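Long-range contacts in Tat (Twin-arginine translocation) pathway signal sequence containing protein (Mycobacterium tuberculosis, PDB 5IMU), which is of unknown function but probably carries a twin-arginine export signal in its full-length form, and binds a potassium ion in this C-terminal fragment: residues Glu13-Val21 and Val86-Ser94; Arg115-Phe124 and Tyr204-Trp212. All coordinates share one frame; numbering follows the deposited sequence.

Contact 1 of 2, residues Glu13-Val21 and Val86-Ser94; sequences EQQRLQRIV and VVAVAAHES
Leu17 and Val21 of helix 6-27 settle on Ala88 and Ala90 of strand 88-92, a helix-on-sheet packing within the alpha/beta part of the chain. Strand 88-92 is an outermost strand of the mixed four-stranded sheet, bonded through its backbone to strand 33-37; the axes of segment 13-21 and strand 88-92 run 29° apart and approach to 7.4 Å. So short a separation is possible because the strand turns alanine methyls toward the helix.

The tight part is apolar. Leu17 CD1 lies 3.6 Å from Ala88 CB, while the CB of Leu17 rests near that of Ala90. Val21 spreads its two methyls along the strand: CG1, anti to the backbone N (chi1 169°), meets His92 CB at 3.6 Å, and CG2 lies against Ala90. Beyond CB the His92 ring turns off from the helix, its NE2 hydrogen-bonded to Pro29 O. Leu17 also touches Thr44 of strand 44-48, one of the potassium-binding residues.

The looser flank is polar and wetted. Two waters line it, one from Gln14 OE1 to Val89 N and one from Gln18 OE1 to Ala91 N; a third, from Glu13 OE1 to Val87 O, sits apart where the strand is entered. The two glutamines, a helical turn apart, repeat one pattern: a bend at chi2 brings the amide down beside the strand, where its oxygen takes a water and its nitrogen reaches a carbonyl directly. For Gln18 the direct bond, NE2 to Ala91 O at 3.3 Å, is weak, and NE2 also serves Asp22 OD1. Gln14 does better: its NE2 gives a nearly straight 2.7 Å bond to Val89 O, which lies in the amide plane of Gln14 although the nitrogen stands above the carbonyl plane.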
loop_
_atom_site.group_PDB
_atom_site.type_symbol
_atom_site.label_atom_id
_atom_site.label_comp_id
_atom_site.label_asym_id
_atom_site.label_seq_id
_atom_site.Cartn_x
_atom_site.Cartn_y
_atom_site.Cartn_z
ATOM N N GLU A 13 -2.728 24.561 6.296
ATOM C CA GLU A 13 -1.718 23.543 6.029
ATOM C C GLU A 13 -1.937 22.307 6.893
ATOM O O GLU A 13 -1.869 21.173 6.401
ATOM C CB GLU A 13 -0.339 24.151 6.273
ATOM C CG GLU A 13 0.849 23.247 6.062
ATOM C CD GLU A 13 2.146 23.962 6.395
ATOM O OE1 GLU A 13 2.424 24.164 7.595
ATOM O OE2 GLU A 13 2.872 24.348 5.454
ATOM N N GLN A 14 -2.204 22.507 8.185
ATOM C CA GLN A 14 -2.463 21.380 9.076
ATOM C C GLN A 14 -3.767 20.677 8.716
ATOM O O GLN A 14 -3.835 19.441 8.718
ATOM C CB GLN A 14 -2.495 21.863 10.526
ATOM C CG GLN A 14 -2.776 20.769 11.543
ATOM C CD GLN A 14 -1.634 19.781 11.656
ATOM O OE1 GLN A 14 -0.469 20.150 11.525
ATOM N NE2 GLN A 14 -1.964 18.515 11.897
ATOM N N GLN A 15 -4.812 21.448 8.403
ATOM C CA GLN A 15 -6.106 20.850 8.083
ATOM C C GLN A 15 -6.039 20.030 6.804
ATOM O O GLN A 15 -6.701 18.992 6.689
ATOM C CB GLN A 15 -7.169 21.940 7.964
ATOM C CG GLN A 15 -7.532 22.569 9.289
ATOM C CD GLN A 15 -7.928 21.530 10.313
ATOM O OE1 GLN A 15 -8.783 20.685 10.052
ATOM N NE2 GLN A 15 -7.295 21.574 11.479
ATOM N N ARG A 16 -5.251 20.484 5.829
ATOM C CA ARG A 16 -5.097 19.729 4.591
ATOM C C ARG A 16 -4.497 18.354 4.854
ATOM O O ARG A 16 -4.942 17.352 4.281
ATOM C CB ARG A 16 -4.232 20.516 3.609
ATOM C CG ARG A 16 -3.892 19.750 2.352
ATOM C CD ARG A 16 -2.863 20.484 1.515
ATOM N NE ARG A 16 -2.404 19.672 0.394
ATOM C CZ ARG A 16 -1.330 18.888 0.430
ATOM N NH1 ARG A 16 -0.597 18.811 1.533
ATOM N NH2 ARG A 16 -0.988 18.183 -0.639
ATOM N N LEU A 17 -3.486 18.287 5.724
ATOM C CA LEU A 17 -2.889 16.999 6.061
ATOM C C LEU A 17 -3.891 16.089 6.757
ATOM O O LEU A 17 -3.933 14.883 6.493
ATOM C CB LEU A 17 -1.656 17.199 6.943
ATOM C CG LEU A 17 -0.383 17.720 6.275
ATOM C CD1 LEU A 17 0.738 17.840 7.295
ATOM C CD2 LEU A 17 0.032 16.813 5.131
ATOM N N GLN A 18 -4.707 16.647 7.655
ATOM C CA GLN A 18 -5.656 15.817 8.389
ATOM C C GLN A 18 -6.732 15.256 7.466
ATOM O O GLN A 18 -7.156 14.106 7.628
ATOM C CB GLN A 18 -6.287 16.612 9.531
ATOM C CG GLN A 18 -6.989 15.737 10.560
ATOM C CD GLN A 18 -6.030 14.809 11.286
ATOM O OE1 GLN A 18 -5.193 15.255 12.070
ATOM N NE2 GLN A 18 -6.132 13.512 11.009
ATOM N N ARG A 19 -7.191 16.051 6.493
ATOM C CA ARG A 19 -8.170 15.543 5.536
ATOM C C ARG A 19 -7.582 14.418 4.693
ATOM O O ARG A 19 -8.285 13.462 4.346
ATOM C CB ARG A 19 -8.683 16.668 4.636
ATOM C CG ARG A 19 -9.541 17.701 5.348
ATOM C CD ARG A 19 -10.279 18.592 4.353
ATOM N NE ARG A 19 -9.372 19.329 3.477
ATOM C CZ ARG A 19 -8.859 20.521 3.766
ATOM N NH1 ARG A 19 -9.164 21.114 4.911
ATOM N NH2 ARG A 19 -8.041 21.120 2.912
ATOM N N ILE A 20 -6.294 14.513 4.354
ATOM C CA ILE A 20 -5.642 13.445 3.600
ATOM C C ILE A 20 -5.574 12.170 4.433
ATOM O O ILE A 20 -5.872 11.074 3.944
ATOM C CB ILE A 20 -4.246 13.896 3.135
ATOM C CG1 ILE A 20 -4.368 14.912 1.998
ATOM C CG2 ILE A 20 -3.408 12.701 2.699
ATOM C CD1 ILE A 20 -3.045 15.457 1.526
ATOM N N VAL A 21 -5.190 12.294 5.706
ATOM C CA VAL A 21 -5.139 11.130 6.589
ATOM C C VAL A 21 -6.526 10.519 6.748
ATOM O O VAL A 21 -6.712 9.304 6.602
ATOM C CB VAL A 21 -4.542 11.513 7.955
ATOM C CG1 VAL A 21 -4.735 10.381 8.947
ATOM C CG2 VAL A 21 -3.071 11.846 7.820
ATOM N N VAL A 86 9.727 16.101 8.858
ATOM C CA VAL A 86 8.636 16.855 8.253
ATOM C C VAL A 86 8.427 18.126 9.068
ATOM O O VAL A 86 8.967 18.281 10.165
ATOM C CB VAL A 86 7.326 16.041 8.182
ATOM C CG1 VAL A 86 7.444 14.917 7.164
ATOM C CG2 VAL A 86 6.988 15.482 9.546
ATOM N N VAL A 87 7.626 19.042 8.520
ATOM C CA VAL A 87 7.324 20.312 9.176
ATOM C C VAL A 87 5.868 20.417 9.604
ATOM O O VAL A 87 5.462 21.464 10.132
ATOM C CB VAL A 87 7.710 21.510 8.288
ATOM C CG1 VAL A 87 9.189 21.444 7.930
ATOM C CG2 VAL A 87 6.851 21.548 7.036
ATOM N N ALA A 88 5.067 19.373 9.393
ATOM C CA ALA A 88 3.713 19.285 9.925
ATOM C C ALA A 88 3.272 17.832 9.853
ATOM O O ALA A 88 3.643 17.110 8.924
ATOM C CB ALA A 88 2.734 20.186 9.160
ATOM N N VAL A 89 2.488 17.405 10.845
ATOM C CA VAL A 89 2.112 16.004 11.009
ATOM C C VAL A 89 0.623 15.900 11.316
ATOM O O VAL A 89 0.081 16.695 12.092
ATOM C CB VAL A 89 2.919 15.318 12.134
ATOM C CG1 VAL A 89 2.529 13.848 12.256
ATOM C CG2 VAL A 89 4.406 15.455 11.900
ATOM N N ALA A 90 -0.034 14.912 10.704
ATOM C CA ALA A 90 -1.365 14.461 11.094
ATOM C C ALA A 90 -1.372 12.938 11.102
ATOM O O ALA A 90 -0.601 12.300 10.381
ATOM C CB ALA A 90 -2.456 14.991 10.150
ATOM N N ALA A 91 -2.244 12.353 11.923
ATOM C CA ALA A 91 -2.246 10.906 12.080
ATOM C C ALA A 91 -3.640 10.398 12.420
ATOM O O ALA A 91 -4.559 11.164 12.725
ATOM C CB ALA A 91 -1.241 10.463 13.151
ATOM N N HIS A 92 -3.776 9.074 12.357
ATOM C CA HIS A 92 -4.981 8.344 12.722
ATOM C C HIS A 92 -4.550 7.085 13.453
ATOM O O HIS A 92 -3.732 6.322 12.935
ATOM C CB HIS A 92 -5.809 7.986 11.477
ATOM C CG HIS A 92 -6.810 6.892 11.698
ATOM N ND1 HIS A 92 -8.101 7.135 12.117
ATOM C CD2 HIS A 92 -6.714 5.551 11.536
ATOM C CE1 HIS A 92 -8.754 5.991 12.211
ATOM N NE2 HIS A 92 -7.935 5.014 11.866
ATOM N N GLU A 93 -5.070 6.881 14.657
ATOM C CA GLU A 93 -4.783 5.666 15.404
ATOM C C GLU A 93 -5.775 4.584 15.005
ATOM O O GLU A 93 -6.965 4.859 14.820
ATOM C CB GLU A 93 -4.847 5.914 16.913
ATOM C CG GLU A 93 -4.443 4.709 17.766
ATOM C CD GLU A 93 -2.972 4.335 17.623
ATOM O OE1 GLU A 93 -2.182 5.161 17.121
ATOM O OE2 GLU A 93 -2.606 3.208 18.020
ATOM N N SER A 94 -5.272 3.359 14.868
ATOM C CA SER A 94 -6.091 2.242 14.414
ATOM C C SER A 94 -7.353 2.105 15.257
ATOM O O SER A 94 -7.305 2.180 16.488
ATOM C CB SER A 94 -5.278 0.947 14.465
ATOM O OG SER A 94 -4.849 0.663 15.785
HETATM O O HOH W 1 4.671 24.061 9.416
HETATM O O HOH W 2 1.642 19.101 12.956
HETATM O O HOH W 3 -3.604 14.020 13.927
#

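Contact 2 of 2, residues Arg115-Phe124 and Tyr204-Trp212; sequences RSAIPKVDEF and YLANYHLAW
Asn207, on helix 203-216, meets the loop that joins helix 111-115 to helix 124-133 with both ends of its amide, a case of one side chain reading out the backbone of an irregular segment. Its OD1 receives Val121 N at 2.7 Å in an almost perfectly straight bond, in the carbonyl plane and on a lone pair. Its ND2 donates to Pro119 O at 3.1 Å, approaching from above that carbonyl's plane, while Pro119 O stays close to the plane of the Asn207 amide. With both ends occupied, the rotation of the amide is fixed. A water that donates to OD1 and accepts from Lys120 NZ links the lysine to the same oxygen.

Apolar contacts flank this polar centre. Ile118 divides its branches: CG2 meets Ala211 CB, and CD1 lies 3.7 Å from Tyr208 CD1 and also close to the Trp212 indole. Val121 CG2 joins Ile118 on the methyl of Ala211. Further along, Phe124 places CZ 3.6 Å from Ala206 CB and CD1 near Leu210 CD1, with Ala206 O at the ring's edge.

Aromatic contacts gather at Tyr208. Arg115 CB makes a CH-pi contact over one face of the ring, 4.1 Å from its centroid, and Trp212 CD1 sits over the opposite face, toward the rim. The extended arginine chain passes Leu205 CD2 with its CD and brings NH1 to 3.4 Å from Tyr208 CE2, the ring carbon lying at the guanidinium's edge, the two planes 77° apart.

There NH1 bonds to Ile55 O, NH2 to Pro56 O, and NE forms a salt bridge with Asp111. Tyr208 OH takes Ile55 N, and both Arg115 and Tyr208 touch Leu67 of strand 65-67, while Phe124 and Ala206 pack on Leu198 of helix 183-199.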
loop_
_atom_site.group_PDB
_atom_site.type_symbol
_atom_site.label_atom_id
_atom_site.label_comp_id
_atom_site.label_asym_id
_atom_site.label_seq_id
_atom_site.Cartn_x
_atom_site.Cartn_y
_atom_site.Cartn_z
ATOM N N ARG A 115 2.182 5.233 -6.773
ATOM C CA ARG A 115 2.668 3.860 -6.806
ATOM C C ARG A 115 3.570 3.564 -8.001
ATOM O O ARG A 115 4.019 2.423 -8.145
ATOM C CB ARG A 115 1.484 2.881 -6.796
ATOM C CG ARG A 115 0.554 3.016 -5.588
ATOM C CD ARG A 115 -0.629 2.057 -5.697
ATOM N NE ARG A 115 -1.654 2.277 -4.678
ATOM C CZ ARG A 115 -1.736 1.598 -3.537
ATOM N NH1 ARG A 115 -0.848 0.653 -3.257
ATOM N NH2 ARG A 115 -2.708 1.863 -2.673
ATOM N N SER A 116 3.863 4.555 -8.846
ATOM C CA SER A 116 4.687 4.353 -10.033
ATOM C C SER A 116 6.116 4.864 -9.870
ATOM O O SER A 116 6.866 4.887 -10.851
ATOM C CB SER A 116 4.051 5.032 -11.247
ATOM O OG SER A 116 2.798 4.458 -11.567
ATOM N N ALA A 117 6.512 5.272 -8.667
ATOM C CA ALA A 117 7.818 5.890 -8.467
ATOM C C ALA A 117 8.960 4.884 -8.375
ATOM O O ALA A 117 10.123 5.299 -8.319
ATOM C CB ALA A 117 7.798 6.763 -7.209
ATOM N N ILE A 118 8.670 3.588 -8.362
ATOM C CA ILE A 118 9.703 2.566 -8.208
ATOM C C ILE A 118 10.226 2.164 -9.581
ATOM O O ILE A 118 9.426 1.877 -10.484
ATOM C CB ILE A 118 9.170 1.340 -7.452
ATOM C CG1 ILE A 118 8.609 1.754 -6.091
ATOM C CG2 ILE A 118 10.264 0.289 -7.287
ATOM C CD1 ILE A 118 7.837 0.662 -5.397
ATOM N N PRO A 119 11.543 2.128 -9.784
ATOM C CA PRO A 119 12.080 1.628 -11.054
ATOM C C PRO A 119 11.610 0.205 -11.328
ATOM O O PRO A 119 11.309 -0.562 -10.410
ATOM C CB PRO A 119 13.599 1.687 -10.846
ATOM C CG PRO A 119 13.801 2.702 -9.769
ATOM C CD PRO A 119 12.602 2.596 -8.873
ATOM N N LYS A 120 11.544 -0.136 -12.613
ATOM C CA LYS A 120 11.134 -1.475 -13.011
ATOM C C LYS A 120 12.068 -2.518 -12.412
ATOM O O LYS A 120 13.292 -2.429 -12.552
ATOM C CB LYS A 120 11.115 -1.586 -14.535
ATOM C CG LYS A 120 10.607 -2.920 -15.068
ATOM C CD LYS A 120 10.377 -2.852 -16.573
ATOM C CE LYS A 120 10.181 -4.232 -17.189
ATOM N NZ LYS A 120 9.116 -5.019 -16.508
ATOM N N VAL A 121 11.480 -3.498 -11.722
ATOM C CA VAL A 121 12.257 -4.585 -11.144
ATOM C C VAL A 121 12.999 -5.326 -12.248
ATOM O O VAL A 121 12.474 -5.530 -13.351
ATOM C CB VAL A 121 11.331 -5.525 -10.352
ATOM C CG1 VAL A 121 12.013 -6.854 -10.055
ATOM C CG2 VAL A 121 10.877 -4.857 -9.062
ATOM N N ASP A 122 14.240 -5.714 -11.963
ATOM C CA ASP A 122 15.019 -6.489 -12.920
ATOM C C ASP A 122 14.399 -7.867 -13.120
ATOM O O ASP A 122 14.023 -8.541 -12.155
ATOM C CB ASP A 122 16.464 -6.631 -12.443
ATOM C CG ASP A 122 17.342 -7.353 -13.448
ATOM O OD1 ASP A 122 17.361 -6.932 -14.625
ATOM O OD2 ASP A 122 18.005 -8.341 -13.068
ATOM N N GLU A 123 14.304 -8.284 -14.384
ATOM C CA GLU A 123 13.701 -9.560 -14.771
ATOM C C GLU A 123 12.367 -9.771 -14.053
ATOM O O GLU A 123 12.178 -10.737 -13.312
ATOM C CB GLU A 123 14.655 -10.727 -14.498
ATOM C CG GLU A 123 15.998 -10.636 -15.206
ATOM C CD GLU A 123 15.886 -10.778 -16.712
ATOM O OE1 GLU A 123 14.876 -11.335 -17.192
ATOM O OE2 GLU A 123 16.817 -10.340 -17.417
ATOM N N PHE A 124 11.443 -8.833 -14.284
ATOM C CA PHE A 124 10.182 -8.821 -13.546
ATOM C C PHE A 124 9.479 -10.173 -13.602
ATOM O O PHE A 124 9.070 -10.715 -12.568
ATOM C CB PHE A 124 9.261 -7.728 -14.092
ATOM C CG PHE A 124 7.842 -7.844 -13.609
ATOM C CD1 PHE A 124 7.475 -7.338 -12.372
ATOM C CD2 PHE A 124 6.879 -8.472 -14.384
ATOM C CE1 PHE A 124 6.173 -7.450 -11.919
ATOM C CE2 PHE A 124 5.576 -8.590 -13.937
ATOM C CZ PHE A 124 5.223 -8.076 -12.702
ATOM N N TYR A 204 2.632 -1.480 -13.941
ATOM C CA TYR A 204 3.337 -0.658 -12.965
ATOM C C TYR A 204 2.879 -0.962 -11.545
ATOM O O TYR A 204 3.668 -0.835 -10.601
ATOM C CB TYR A 204 3.149 0.825 -13.280
ATOM C CG TYR A 204 1.729 1.306 -13.117
ATOM C CD1 TYR A 204 0.820 1.197 -14.159
ATOM C CD2 TYR A 204 1.294 1.866 -11.925
ATOM C CE1 TYR A 204 -0.479 1.632 -14.019
ATOM C CE2 TYR A 204 -0.004 2.308 -11.776
ATOM C CZ TYR A 204 -0.887 2.186 -12.827
ATOM O OH TYR A 204 -2.184 2.621 -12.688
ATOM N N LEU A 205 1.615 -1.362 -11.369
ATOM C CA LEU A 205 1.152 -1.774 -10.048
ATOM C C LEU A 205 1.738 -3.121 -9.652
ATOM O O LEU A 205 2.152 -3.308 -8.501
ATOM C CB LEU A 205 -0.373 -1.834 -10.009
ATOM C CG LEU A 205 -1.142 -0.517 -10.010
ATOM C CD1 LEU A 205 -2.615 -0.798 -9.806
ATOM C CD2 LEU A 205 -0.615 0.403 -8.924
ATOM N N ALA A 206 1.763 -4.078 -10.585
ATOM C CA ALA A 206 2.420 -5.354 -10.324
ATOM C C ALA A 206 3.873 -5.142 -9.924
ATOM O O ALA A 206 4.384 -5.814 -9.021
ATOM C CB ALA A 206 2.327 -6.255 -11.557
ATOM N N ASN A 207 4.546 -4.197 -10.581
ATOM C CA ASN A 207 5.913 -3.850 -10.212
ATOM C C ASN A 207 5.978 -3.320 -8.784
ATOM O O ASN A 207 6.843 -3.725 -7.997
ATOM C CB ASN A 207 6.462 -2.823 -11.204
ATOM C CG ASN A 207 7.944 -2.579 -11.030
ATOM O OD1 ASN A 207 8.767 -3.430 -11.364
ATOM N ND2 ASN A 207 8.296 -1.405 -10.514
ATOM N N TYR A 208 5.059 -2.417 -8.429
ATOM C CA TYR A 208 5.022 -1.853 -7.081
ATOM C C TYR A 208 4.912 -2.948 -6.027
ATOM O O TYR A 208 5.662 -2.960 -5.044
ATOM C CB TYR A 208 3.852 -0.869 -6.973
ATOM C CG TYR A 208 3.528 -0.375 -5.575
ATOM C CD1 TYR A 208 4.128 0.773 -5.064
ATOM C CD2 TYR A 208 2.601 -1.037 -4.781
ATOM C CE1 TYR A 208 3.823 1.233 -3.791
ATOM C CE2 TYR A 208 2.293 -0.587 -3.508
ATOM C CZ TYR A 208 2.907 0.551 -3.018
ATOM O OH TYR A 208 2.602 1.005 -1.754
ATOM N N HIS A 209 3.983 -3.885 -6.219
ATOM C CA HIS A 209 3.771 -4.919 -5.212
ATOM C C HIS A 209 4.926 -5.915 -5.185
ATOM O O HIS A 209 5.304 -6.402 -4.114
ATOM C CB HIS A 209 2.444 -5.632 -5.467
ATOM C CG HIS A 209 1.245 -4.780 -5.189
ATOM N ND1 HIS A 209 0.986 -4.243 -3.948
ATOM C CD2 HIS A 209 0.238 -4.370 -5.996
ATOM C CE1 HIS A 209 -0.131 -3.539 -3.999
ATOM N NE2 HIS A 209 -0.604 -3.600 -5.231
ATOM N N LEU A 210 5.500 -6.226 -6.348
ATOM C CA LEU A 210 6.631 -7.150 -6.386
ATOM C C LEU A 210 7.856 -6.553 -5.705
ATOM O O LEU A 210 8.579 -7.258 -4.989
ATOM C CB LEU A 210 6.958 -7.521 -7.833
ATOM C CG LEU A 210 7.325 -8.973 -8.161
ATOM C CD1 LEU A 210 8.407 -9.018 -9.234
ATOM C CD2 LEU A 210 7.745 -9.764 -6.929
ATOM N N ALA A 211 8.116 -5.263 -5.925
ATOM C CA ALA A 211 9.247 -4.615 -5.269
ATOM C C ALA A 211 9.084 -4.627 -3.756
ATOM O O ALA A 211 10.040 -4.902 -3.021
ATOM C CB ALA A 211 9.404 -3.182 -5.782
ATOM N N TRP A 212 7.875 -4.340 -3.270
ATOM C CA TRP A 212 7.644 -4.359 -1.832
ATOM C C TRP A 212 7.695 -5.772 -1.268
ATOM O O TRP A 212 8.061 -5.957 -0.102
ATOM C CB TRP A 212 6.307 -3.698 -1.508
ATOM C CG TRP A 212 6.434 -2.218 -1.331
ATOM C CD1 TRP A 212 6.103 -1.248 -2.231
ATOM C CD2 TRP A 212 6.953 -1.542 -0.180
ATOM N NE1 TRP A 212 6.376 -0.005 -1.706
ATOM C CE2 TRP A 212 6.899 -0.160 -0.448
ATOM C CE3 TRP A 212 7.453 -1.972 1.052
ATOM C CZ2 TRP A 212 7.326 0.796 0.474
ATOM C CZ3 TRP A 212 7.877 -1.023 1.966
ATOM C CH2 TRP A 212 7.812 0.345 1.674
HETATM O O HOH W 4 8.066 -4.325 -14.240
#

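Overall arrangement
Contacts 1 and 2 follow one another along the chain, the first closing before the second opens. Their centres lie 27 Å apart on opposite sides of the chain's centre, and their nearest atoms are about 12 Å apart. Contact 1 lays an N-terminal helix over one outermost strand of the mixed sheet, within the DUF5632 range; contact 2 belongs to the helical part, where helix 203-216 falls in the DUF5631 range. The sheet relates them: strand 88-92 is one edge, and strand 65-67, touched from contact 2, is the other. The fragment combines an alpha/beta part with a helix bundle, and contact 2, through Leu67 of strand 65-67, joins the bundle to the sheet.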